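Local coordinates for ethylbenzene dehydrogenase alpha-subunit (Aromatoleum aromaticum, PDB 2IVF), which binds a molybdenum atom, two pterin guanine dinucleotide cofactors and an iron/sulfur cluster, as the alpha-subunit of an enzyme of the molybdopterin oxidoreductase family, at residues A[135-140]-A[654-659]; A[76-81]-A[675-680]; A[340-345]-A[813-818]. All coordinates share one frame; numbering follows the deposited sequence.

Contact 1 of 3, residues A[135-140]-A[654-659]; sequences NNLYGD and WYYEKH. With MD1 (phosphoric acid 4-(2-amino-4-oxo-3,4,5,6,-tetrahydro-pteridin-6-yl)-2-hydroxy-3,4-dimercapto-but-3-en-yl ester guanylate ester), chain N.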
loop_
_atom_site.group_PDB
_atom_site.type_symbol
_atom_site.label_atom_id
_atom_site.label_comp_id
_atom_site.label_asym_id
_atom_site.label_seq_id
_atom_site.Cartn_x
_atom_site.Cartn_y
_atom_site.Cartn_z
ATOM N N ASN A 135 -9.599 10.726 -3.443
ATOM C CA ASN A 135 -10.471 10.483 -2.300
ATOM C C ASN A 135 -9.932 11.085 -1.045
ATOM O O ASN A 135 -10.706 11.519 -0.200
ATOM C CB ASN A 135 -10.674 8.990 -2.138
ATOM C CG ASN A 135 -11.362 8.407 -3.333
ATOM O OD1 ASN A 135 -12.544 8.663 -3.541
ATOM N ND2 ASN A 135 -10.606 7.760 -4.211
ATOM N N ASN A 136 -8.609 11.155 -0.938
ATOM C CA ASN A 136 -7.994 11.852 0.191
ATOM C C ASN A 136 -8.339 13.333 0.195
ATOM O O ASN A 136 -8.621 13.930 1.241
ATOM C CB ASN A 136 -6.486 11.703 0.182
ATOM C CG ASN A 136 -6.026 10.326 0.604
ATOM O OD1 ASN A 136 -6.266 9.373 -0.104
ATOM N ND2 ASN A 136 -5.328 10.231 1.743
ATOM N N LEU A 137 -8.295 13.930 -0.977
ATOM C CA LEU A 137 -8.541 15.363 -1.098
ATOM C C LEU A 137 -9.962 15.773 -0.702
ATOM O O LEU A 137 -10.201 16.917 -0.380
ATOM C CB LEU A 137 -8.239 15.813 -2.523
ATOM C CG LEU A 137 -6.815 15.649 -2.996
ATOM C CD1 LEU A 137 -6.700 16.219 -4.455
ATOM C CD2 LEU A 137 -5.807 16.291 -2.048
ATOM N N TYR A 138 -10.923 14.866 -0.739
ATOM C CA TYR A 138 -12.283 15.219 -0.340
ATOM C C TYR A 138 -12.740 14.410 0.853
ATOM O O TYR A 138 -13.914 14.408 1.170
ATOM C CB TYR A 138 -13.218 15.132 -1.560
ATOM C CG TYR A 138 -12.533 15.932 -2.663
ATOM C CD1 TYR A 138 -12.569 17.328 -2.645
ATOM C CD2 TYR A 138 -11.751 15.284 -3.664
ATOM C CE1 TYR A 138 -11.899 18.067 -3.614
ATOM C CE2 TYR A 138 -11.068 15.986 -4.625
ATOM C CZ TYR A 138 -11.139 17.394 -4.593
ATOM O OH TYR A 138 -10.468 18.144 -5.497
ATOM N N GLY A 139 -11.789 13.839 1.595
ATOM C CA GLY A 139 -12.138 12.975 2.700
ATOM C C GLY A 139 -12.295 13.681 4.027
ATOM O O GLY A 139 -11.714 14.751 4.263
ATOM N N ASP A 140 -13.066 13.056 4.912
ATOM C CA ASP A 140 -13.362 13.655 6.197
ATOM C C ASP A 140 -12.192 13.616 7.154
ATOM O O ASP A 140 -12.310 14.058 8.294
ATOM C CB ASP A 140 -14.539 12.946 6.834
ATOM C CG ASP A 140 -15.851 13.299 6.165
ATOM O OD1 ASP A 140 -15.970 14.408 5.634
ATOM O OD2 ASP A 140 -16.758 12.463 6.192
ATOM N N TRP A 654 -2.526 19.704 0.256
ATOM C CA TRP A 654 -2.062 18.330 0.089
ATOM C C TRP A 654 -1.547 18.118 -1.351
ATOM O O TRP A 654 -1.335 19.063 -2.101
ATOM C CB TRP A 654 -3.219 17.358 0.415
ATOM C CG TRP A 654 -2.839 16.144 1.180
ATOM C CD1 TRP A 654 -1.584 15.638 1.363
ATOM C CD2 TRP A 654 -3.726 15.264 1.877
ATOM N NE1 TRP A 654 -1.629 14.529 2.139
ATOM C CE2 TRP A 654 -2.931 14.283 2.493
ATOM C CE3 TRP A 654 -5.121 15.226 2.061
ATOM C CZ2 TRP A 654 -3.471 13.245 3.248
ATOM C CZ3 TRP A 654 -5.669 14.183 2.816
ATOM C CH2 TRP A 654 -4.841 13.224 3.412
ATOM N N TYR A 655 -1.382 16.867 -1.756
ATOM C CA TYR A 655 -0.821 16.580 -3.085
ATOM C C TYR A 655 -1.823 17.036 -4.128
ATOM O O TYR A 655 -3.048 16.916 -3.942
ATOM C CB TYR A 655 -0.432 15.097 -3.276
ATOM C CG TYR A 655 0.176 14.490 -2.035
ATOM C CD1 TYR A 655 0.971 15.248 -1.161
ATOM C CD2 TYR A 655 -0.085 13.173 -1.698
ATOM C CE1 TYR A 655 1.490 14.695 -0.023
ATOM C CE2 TYR A 655 0.424 12.622 -0.562
ATOM C CZ TYR A 655 1.188 13.371 0.265
ATOM O OH TYR A 655 1.631 12.794 1.375
ATOM N N TYR A 656 -1.284 17.593 -5.206
ATOM C CA TYR A 656 -2.066 18.161 -6.328
ATOM C C TYR A 656 -2.559 19.560 -6.046
ATOM O O TYR A 656 -3.135 20.213 -6.936
ATOM C CB TYR A 656 -3.300 17.361 -6.721
ATOM C CG TYR A 656 -3.203 15.876 -6.962
ATOM C CD1 TYR A 656 -1.982 15.231 -7.190
ATOM C CD2 TYR A 656 -4.375 15.115 -6.993
ATOM C CE1 TYR A 656 -1.930 13.856 -7.398
ATOM C CE2 TYR A 656 -4.352 13.766 -7.189
ATOM C CZ TYR A 656 -3.118 13.121 -7.420
ATOM O OH TYR A 656 -3.093 11.777 -7.637
ATOM N N GLU A 657 -2.348 20.043 -4.832
ATOM C CA GLU A 657 -2.916 21.339 -4.388
ATOM C C GLU A 657 -1.837 22.382 -4.137
ATOM O O GLU A 657 -2.114 23.492 -3.649
ATOM C CB GLU A 657 -3.702 21.165 -3.107
ATOM C CG GLU A 657 -4.938 20.278 -3.232
ATOM C CD GLU A 657 -5.683 20.118 -1.922
ATOM O OE1 GLU A 657 -5.062 20.315 -0.866
ATOM O OE2 GLU A 657 -6.896 19.783 -1.950
ATOM N N LYS A 658 -0.599 22.004 -4.463
ATOM C CA LYS A 658 0.578 22.847 -4.306
ATOM C C LYS A 658 1.679 22.343 -5.212
ATOM O O LYS A 658 1.833 21.140 -5.448
ATOM C CB LYS A 658 1.057 22.838 -2.868
ATOM C CG LYS A 658 1.534 21.488 -2.380
ATOM C CD LYS A 658 1.622 21.482 -0.815
ATOM C CE LYS A 658 1.978 20.070 -0.403
ATOM N NZ LYS A 658 1.872 19.855 1.072
ATOM N N HIS A 659 2.456 23.266 -5.762
ATOM C CA HIS A 659 3.562 22.845 -6.653
ATOM C C HIS A 659 4.604 22.113 -5.813
ATOM O O HIS A 659 4.910 22.523 -4.669
ATOM C CB HIS A 659 4.221 24.021 -7.301
ATOM C CG HIS A 659 3.291 24.886 -8.077
ATOM N ND1 HIS A 659 2.561 25.899 -7.492
ATOM C CD2 HIS A 659 2.985 24.907 -9.395
ATOM C CE1 HIS A 659 1.830 26.496 -8.415
ATOM N NE2 HIS A 659 2.080 25.928 -9.582
HETATM P PB MD1 N . 5.721 9.339 10.116
HETATM O O3B MD1 N . 4.395 8.931 9.358
HETATM O O1B MD1 N . 6.522 10.168 9.178
HETATM O O2B MD1 N . 5.480 9.733 11.523
HETATM O O3A MD1 N . 6.452 7.935 10.223
HETATM C C10 MD1 N . 7.356 7.443 9.210
HETATM C C11 MD1 N . 7.655 6.018 9.647
HETATM O O11 MD1 N . 6.460 5.271 9.236
HETATM C C12 MD1 N . 8.839 5.477 8.892
HETATM S S12 MD1 N . 9.416 6.220 7.464
HETATM C C13 MD1 N . 9.462 4.318 9.282
HETATM S S13 MD1 N . 10.756 3.656 8.426
HETATM C C14 MD1 N . 9.069 3.571 10.499
HETATM N N15 MD1 N . 8.617 2.228 10.359
HETATM C C16 MD1 N . 8.119 1.529 11.427
HETATM C C15 MD1 N . 7.819 0.194 11.228
HETATM O O14 MD1 N . 8.006 -0.364 10.113
HETATM N N17 MD1 N . 7.253 -0.428 12.293
HETATM C C17 MD1 N . 7.066 0.222 13.514
HETATM N N16 MD1 N . 6.529 -0.494 14.493
HETATM N N18 MD1 N . 7.415 1.507 13.684
HETATM C C20 MD1 N . 7.939 2.153 12.664
HETATM N N8 MD1 N . 8.342 3.437 12.844
HETATM C C7 MD1 N . 8.858 4.291 11.808
HETATM P PA MD1 N . 2.847 9.323 9.559
HETATM O O1A MD1 N . 2.218 9.098 8.222
HETATM O O2A MD1 N . 2.323 8.531 10.694
HETATM O "O5'" MD1 N . 2.813 10.855 9.937
HETATM C "C5'" MD1 N . 3.129 11.770 8.893
HETATM C "C4'" MD1 N . 2.092 12.814 8.821
HETATM O "O4'" MD1 N . 2.435 13.546 7.651
HETATM C "C1'" MD1 N . 1.187 14.047 7.168
HETATM N N9 MD1 N . 1.211 14.485 5.766
HETATM C C4 MD1 N . 1.222 15.760 5.406
HETATM N N3 MD1 N . 1.241 16.874 6.176
HETATM C C2 MD1 N . 1.264 18.079 5.607
HETATM N N2 MD1 N . 1.299 19.204 6.371
HETATM N N1 MD1 N . 1.184 18.151 4.231
HETATM C C6 MD1 N . 1.160 17.063 3.392
HETATM O O6 MD1 N . 1.160 17.239 2.174
HETATM C C5 MD1 N . 1.189 15.799 4.003
HETATM N N7 MD1 N . 1.153 14.546 3.564
HETATM C C8 MD1 N . 1.178 13.760 4.644
HETATM C "C2'" MD1 N . 0.219 12.877 7.318
HETATM O "O2'" MD1 N . -1.170 13.280 7.405
HETATM C "C3'" MD1 N . 0.732 12.151 8.571
HETATM O "O3'" MD1 N . -0.136 12.360 9.716
#
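Asn136 and Leu137, at the end of the short helix 134-137, make a buried, largely apolar contact with Trp654, Tyr656 and Glu657, which belong to a beta turn lining the MD1 pocket. Asn136 CB lies off-centre over the six-membered ring of Trp654, nearest CZ3, in a CH-pi contact 4.2 Å from the ring centroid. The amide beyond stands steeply to the indole, the two planes 75° apart, and Asn136 ND2 comes to 3.5 Å from Trp654 CH2. Leu137 has CG anti to its carbonyl carbon (chi1 -62°). Of its two methyls, Leu137 CD1 lies 3.6 Å from Tyr656 CD2, and Leu137 CD2 comes to 3.4 Å from Tyr655 O, with Trp654 CB also beside it.

The turn is type II, closed by Glu657 N to Trp654 O. Glu657 OE1 accepts a nearly straight bond from Trp654 N at 2.8 Å. Its other oxygen forms a salt bridge with Arg142, which also reaches Leu137 O and so joins both segments. On the ligand side, Lys658 NZ donates to MD1 O6 at 2.9 Å, and Tyr655 OH, itself bonded to His194 O, lies 2.8 Å from MD1 N7. Glu106 and His82 hold the Tyr656 hydroxyl.

Strand 102-108 meets the contact through Val103, which touches both Leu137 and Tyr656; Leu864 of helix 862-865 packs on Asn136, and helix 736-749 flanks Lys658 and His659.

Contact 2 of 3, residues A[76-81]-A[675-680]; sequences KVNWGS and DRSVAP
Asn78 lays its CB against the hydroxyl of Ser677, with OG only 3.1 Å from CB, and its amide is held from both ends. OD1 accepts from Lys76 NZ at 2.9 Å, while ND2 donates to Asp675 OD2 at 3.1 Å. That second bond is bent, with an N-H...O angle of 140°. The amide and carboxylate planes stand 73° apart, and ND2 meets OD2 from above the carboxylate plane. The Lys76 chain is extended beyond CG, and its ammonium group also gives a short bond to Ser677 O, 2.6 Å from NZ, along a lone pair in the carbonyl plane. Lys76 thereby ties its own strand to the other segment and helps fix the rotation of the Asn78 amide.

On the backbone side, Asp675 N donates to Trp79 O at 3.0 Å. A water beside this bond accepts from Ser677 OG (2.7 Å) and donates to Trp79 O and Asp675 O, so that Trp79 O receives two donors.

The contact joins edge strand 76-80, which pairs with strand 94-99 and runs on to Ser81 in the iron/sulfur cluster pocket, to the end of strand 670-676. The former belongs to the N-terminal cluster-binding region characteristic of such molybdopterin oxidoreductases.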
loop_
_atom_site.group_PDB
_atom_site.type_symbol
_atom_site.label_atom_id
_atom_site.label_comp_id
_atom_site.label_asym_id
_atom_site.label_seq_id
_atom_site.Cartn_x
_atom_site.Cartn_y
_atom_site.Cartn_z
ATOM N N LYS A 76 -10.027 19.438 -17.437
ATOM C CA LYS A 76 -8.600 19.581 -17.718
ATOM C C LYS A 76 -7.770 18.506 -17.055
ATOM O O LYS A 76 -8.234 17.758 -16.202
ATOM C CB LYS A 76 -8.091 20.960 -17.300
ATOM C CG LYS A 76 -8.121 21.178 -15.835
ATOM C CD LYS A 76 -7.184 22.309 -15.338
ATOM C CE LYS A 76 -7.155 22.228 -13.772
ATOM N NZ LYS A 76 -5.979 22.859 -13.111
ATOM N N VAL A 77 -6.519 18.422 -17.467
ATOM C CA VAL A 77 -5.607 17.423 -16.940
ATOM C C VAL A 77 -4.302 18.134 -16.678
ATOM O O VAL A 77 -3.835 18.915 -17.518
ATOM C CB VAL A 77 -5.375 16.243 -17.918
ATOM C CG1 VAL A 77 -4.399 15.272 -17.304
ATOM C CG2 VAL A 77 -6.706 15.556 -18.288
ATOM N N ASN A 78 -3.750 17.886 -15.502
ATOM C CA ASN A 78 -2.429 18.388 -15.074
ATOM C C ASN A 78 -1.547 17.233 -14.640
ATOM O O ASN A 78 -2.038 16.129 -14.400
ATOM C CB ASN A 78 -2.610 19.285 -13.850
ATOM C CG ASN A 78 -3.438 20.533 -14.155
ATOM O OD1 ASN A 78 -4.643 20.517 -14.043
ATOM N ND2 ASN A 78 -2.783 21.610 -14.511
ATOM N N TRP A 79 -0.259 17.510 -14.444
ATOM C CA TRP A 79 0.632 16.534 -13.887
ATOM C C TRP A 79 0.486 16.464 -12.377
ATOM O O TRP A 79 0.382 17.469 -11.697
ATOM C CB TRP A 79 2.106 16.887 -14.172
ATOM C CG TRP A 79 2.516 16.831 -15.576
ATOM C CD1 TRP A 79 3.153 17.810 -16.261
ATOM C CD2 TRP A 79 2.329 15.759 -16.485
ATOM N NE1 TRP A 79 3.435 17.385 -17.541
ATOM C CE2 TRP A 79 2.932 16.132 -17.703
ATOM C CE3 TRP A 79 1.740 14.487 -16.380
ATOM C CZ2 TRP A 79 2.932 15.313 -18.818
ATOM C CZ3 TRP A 79 1.763 13.673 -17.489
ATOM C CH2 TRP A 79 2.357 14.079 -18.676
ATOM N N GLY A 80 0.482 15.241 -11.859
ATOM C CA GLY A 80 0.545 15.060 -10.432
ATOM C C GLY A 80 1.345 13.841 -10.035
ATOM O O GLY A 80 1.658 12.974 -10.832
ATOM N N SER A 81 1.720 13.854 -8.770
ATOM C CA SER A 81 2.327 12.736 -8.093
ATOM C C SER A 81 2.069 12.954 -6.596
ATOM O O SER A 81 1.326 13.885 -6.217
ATOM C CB SER A 81 3.828 12.597 -8.395
ATOM O OG SER A 81 4.267 11.301 -8.055
ATOM N N ASP A 675 1.889 19.495 -10.058
ATOM C CA ASP A 675 1.289 20.763 -10.305
ATOM C C ASP A 675 0.320 21.127 -9.180
ATOM O O ASP A 675 -0.152 20.274 -8.421
ATOM C CB ASP A 675 0.549 20.769 -11.660
ATOM C CG ASP A 675 0.495 22.149 -12.311
ATOM O OD1 ASP A 675 0.848 23.186 -11.697
ATOM O OD2 ASP A 675 0.054 22.209 -13.480
ATOM N N ARG A 676 0.011 22.404 -9.120
ATOM C CA ARG A 676 -1.142 22.859 -8.374
ATOM C C ARG A 676 -2.371 22.705 -9.319
ATOM O O ARG A 676 -2.705 23.607 -10.058
ATOM C CB ARG A 676 -0.896 24.289 -7.922
ATOM C CG ARG A 676 -1.956 24.871 -6.996
ATOM C CD ARG A 676 -1.585 26.305 -6.652
ATOM N NE ARG A 676 -2.445 26.923 -5.652
ATOM C CZ ARG A 676 -3.556 27.627 -5.915
ATOM N NH1 ARG A 676 -4.005 27.779 -7.155
ATOM N NH2 ARG A 676 -4.233 28.166 -4.925
ATOM N N SER A 677 -3.023 21.552 -9.281
ATOM C CA SER A 677 -4.173 21.254 -10.149
ATOM C C SER A 677 -5.410 21.999 -9.709
ATOM O O SER A 677 -6.152 22.481 -10.532
ATOM C CB SER A 677 -4.476 19.752 -10.180
ATOM O OG SER A 677 -3.471 19.042 -10.855
ATOM N N VAL A 678 -5.570 22.149 -8.405
ATOM C CA VAL A 678 -6.714 22.829 -7.802
ATOM C C VAL A 678 -6.200 23.597 -6.598
ATOM O O VAL A 678 -5.132 23.253 -6.070
ATOM C CB VAL A 678 -7.765 21.808 -7.324
ATOM C CG1 VAL A 678 -8.394 21.050 -8.515
ATOM C CG2 VAL A 678 -7.118 20.857 -6.339
ATOM N N ALA A 679 -6.920 24.652 -6.215
ATOM C CA ALA A 679 -6.605 25.461 -5.052
ATOM C C ALA A 679 -6.795 24.580 -3.836
ATOM O O ALA A 679 -7.703 23.728 -3.820
ATOM C CB ALA A 679 -7.528 26.733 -4.952
ATOM N N PRO A 680 -5.973 24.779 -2.795
ATOM C CA PRO A 680 -6.304 24.065 -1.554
ATOM C C PRO A 680 -7.685 24.501 -1.025
ATOM O O PRO A 680 -8.113 25.609 -1.316
ATOM C CB PRO A 680 -5.202 24.492 -0.573
ATOM C CG PRO A 680 -4.180 25.122 -1.349
ATOM C CD PRO A 680 -4.753 25.584 -2.662
HETATM O O HOH W 1 -1.306 18.101 -9.598
#

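Contact 3 of 3, residues A[340-345]-A[813-818]; sequences GKFLSA and QFYLDH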
loop_
_atom_site.group_PDB
_atom_site.type_symbol
_atom_site.label_atom_id
_atom_site.label_comp_id
_atom_site.label_asym_id
_atom_site.label_seq_id
_atom_site.Cartn_x
_atom_site.Cartn_y
_atom_site.Cartn_z
ATOM N N GLY A 340 44.603 -8.822 19.707
ATOM C CA GLY A 340 43.419 -8.925 18.884
ATOM C C GLY A 340 43.248 -7.750 17.936
ATOM O O GLY A 340 42.214 -7.581 17.310
ATOM N N LYS A 341 44.282 -6.941 17.826
ATOM C CA LYS A 341 44.187 -5.725 17.045
ATOM C C LYS A 341 45.020 -5.867 15.786
ATOM O O LYS A 341 46.016 -6.604 15.764
ATOM C CB LYS A 341 44.610 -4.523 17.924
ATOM C CG LYS A 341 43.394 -3.965 18.722
ATOM C CD LYS A 341 43.769 -3.336 20.018
ATOM C CE LYS A 341 42.545 -3.096 20.919
ATOM N NZ LYS A 341 41.387 -2.435 20.245
ATOM N N PHE A 342 44.597 -5.193 14.725
ATOM C CA PHE A 342 45.360 -5.224 13.481
ATOM C C PHE A 342 46.838 -4.912 13.771
ATOM O O PHE A 342 47.164 -4.005 14.570
ATOM C CB PHE A 342 44.822 -4.231 12.453
ATOM C CG PHE A 342 43.489 -4.610 11.854
ATOM C CD1 PHE A 342 43.393 -5.612 10.897
ATOM C CD2 PHE A 342 42.335 -3.926 12.226
ATOM C CE1 PHE A 342 42.162 -5.954 10.335
ATOM C CE2 PHE A 342 41.118 -4.236 11.687
ATOM C CZ PHE A 342 41.015 -5.266 10.719
ATOM N N LEU A 343 47.719 -5.685 13.139
ATOM C CA LEU A 343 49.146 -5.399 13.175
ATOM C C LEU A 343 49.385 -4.074 12.468
ATOM O O LEU A 343 48.974 -3.923 11.308
ATOM C CB LEU A 343 49.922 -6.497 12.463
ATOM C CG LEU A 343 51.437 -6.328 12.425
ATOM C CD1 LEU A 343 51.959 -6.266 13.842
ATOM C CD2 LEU A 343 52.056 -7.474 11.619
ATOM N N SER A 344 50.021 -3.129 13.168
ATOM C CA SER A 344 50.283 -1.805 12.623
ATOM C C SER A 344 51.769 -1.542 12.468
ATOM O O SER A 344 52.619 -2.218 13.080
ATOM C CB SER A 344 49.663 -0.710 13.486
ATOM O OG SER A 344 50.500 -0.347 14.570
ATOM N N ALA A 345 52.082 -0.566 11.621
ATOM C CA ALA A 345 53.459 -0.196 11.358
ATOM C C ALA A 345 54.054 0.399 12.623
ATOM O O ALA A 345 55.245 0.273 12.855
ATOM C CB ALA A 345 53.531 0.776 10.210
ATOM N N GLN A 813 35.409 -3.903 5.580
ATOM C CA GLN A 813 36.044 -4.317 6.810
ATOM C C GLN A 813 35.113 -5.152 7.652
ATOM O O GLN A 813 34.148 -4.650 8.177
ATOM C CB GLN A 813 36.477 -3.101 7.583
ATOM C CG GLN A 813 37.261 -3.463 8.794
ATOM C CD GLN A 813 37.816 -2.283 9.517
ATOM O OE1 GLN A 813 38.045 -1.234 8.913
ATOM N NE2 GLN A 813 38.065 -2.446 10.817
ATOM N N PHE A 814 35.399 -6.448 7.717
ATOM C CA PHE A 814 34.633 -7.380 8.527
ATOM C C PHE A 814 35.103 -7.573 9.939
ATOM O O PHE A 814 34.321 -8.062 10.746
ATOM C CB PHE A 814 34.539 -8.685 7.796
ATOM C CG PHE A 814 33.861 -8.517 6.494
ATOM C CD1 PHE A 814 32.489 -8.443 6.443
ATOM C CD2 PHE A 814 34.582 -8.287 5.355
ATOM C CE1 PHE A 814 31.839 -8.194 5.278
ATOM C CE2 PHE A 814 33.928 -8.040 4.178
ATOM C CZ PHE A 814 32.548 -8.008 4.142
ATOM N N TYR A 815 36.346 -7.186 10.225
ATOM C CA TYR A 815 36.881 -7.243 11.585
ATOM C C TYR A 815 36.911 -5.854 12.228
ATOM O O TYR A 815 37.672 -4.983 11.792
ATOM C CB TYR A 815 38.242 -7.916 11.552
ATOM C CG TYR A 815 38.808 -8.264 12.902
ATOM C CD1 TYR A 815 38.163 -9.159 13.742
ATOM C CD2 TYR A 815 39.989 -7.720 13.332
ATOM C CE1 TYR A 815 38.695 -9.472 15.011
ATOM C CE2 TYR A 815 40.509 -8.025 14.574
ATOM C CZ TYR A 815 39.873 -8.907 15.402
ATOM O OH TYR A 815 40.421 -9.227 16.643
ATOM N N LEU A 816 36.076 -5.631 13.248
ATOM C CA LEU A 816 36.057 -4.332 13.963
ATOM C C LEU A 816 36.777 -4.530 15.275
ATOM O O LEU A 816 36.246 -5.133 16.201
ATOM C CB LEU A 816 34.643 -3.817 14.176
ATOM C CG LEU A 816 33.834 -3.747 12.870
ATOM C CD1 LEU A 816 32.346 -3.446 13.136
ATOM C CD2 LEU A 816 34.396 -2.702 11.908
ATOM N N ASP A 817 38.007 -4.052 15.325
ATOM C CA ASP A 817 38.913 -4.369 16.453
ATOM C C ASP A 817 38.900 -3.328 17.573
ATOM O O ASP A 817 39.807 -3.272 18.382
ATOM C CB ASP A 817 40.311 -4.704 15.948
ATOM C CG ASP A 817 41.119 -3.478 15.524
ATOM O OD1 ASP A 817 40.519 -2.448 15.104
ATOM O OD2 ASP A 817 42.354 -3.543 15.627
ATOM N N HIS A 818 37.831 -2.543 17.602
ATOM C CA HIS A 818 37.527 -1.563 18.630
ATOM C C HIS A 818 37.200 -2.338 19.901
ATOM O O HIS A 818 36.488 -3.337 19.862
ATOM C CB HIS A 818 36.313 -0.756 18.126
ATOM C CG HIS A 818 35.898 0.384 18.998
ATOM N ND1 HIS A 818 35.285 0.208 20.222
ATOM C CD2 HIS A 818 35.954 1.724 18.795
ATOM C CE1 HIS A 818 35.027 1.392 20.758
ATOM N NE2 HIS A 818 35.425 2.331 19.912
#
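Neither segment is a regular helix or strand; two irregular runs come closest where the CA atoms of Lys341 and Asp817 lie 5.5 Å apart. Gly340 has a positive phi that would jam a CB against the preceding carbonyl oxygen, and its own carbonyl faces Tyr815. Tyr815 OH donates to Gly340 O in a short bond of 2.5 Å, the acceptor lying in the plane of the tyrosine ring, at its edge.

Asp817 sends its carboxylate into the other segment. Its CG sits between the backbone N and the carbonyl carbon (chi1 76°). Asp817 OD2 accepts from Phe342 N at 2.9 Å, on the anti side of the carboxylate but tilted from its plane, with an N-H...O angle of 157°. The other oxygen, OD1, is taken by Tyr949. Lys341 passes across Asp817 at about a right angle and bends at its last torsion, where NZ donates to Asp817 O at 2.6 Å. Lys341 NZ also forms a salt bridge with Asp819, while Asp817 OD2 stays 4.8 Å from Lys341 NZ.

Phe342 fills the other half of the contact. Tyr815 points its edge at the face of Phe342, a T-shaped pair with planes at 82°, in which Tyr815 CD2 approaches Phe342 CZ to 3.7 Å. At the rim of the phenyl, Gln813 NE2 lies 3.6 Å from Phe342 CE2 while donating a straight bond to Tyr815 O at 2.7 Å.

His818 is the N-cap of helix 819-824, its ND1 bonded to Trp820 N and its NE2 to Gly947 O; Ser344 is that of 345-349. The arrangement is a junction between two loops, each of which runs on into a helix, with strand 334-336 packed on Phe342 and Tyr815.

In the fold
Contacts 1 and 2 form one continuous patch, their centres 10 Å apart. Tyr656 O and Ser677 N, 2.7 Å from each other, probably share a hydrogen bond, and Tyr656 CE1 packs on Ser81 O at 3.5 Å. Contact 1 touches MD1 directly, whereas contact 2 reaches the cluster pocket through Ser81. The Tyr655 side chain lies about 7 Å from the iron/sulfur cluster, and that of Trp79 about 12 Å from it. Contact 3 belongs to the far side of the chain's centre, its own centre 55 Å from contact 1 and 57 Å from contact 2, with nearest atoms still about 36 Å or more away. In sequence, its segments alternate with those of the other two.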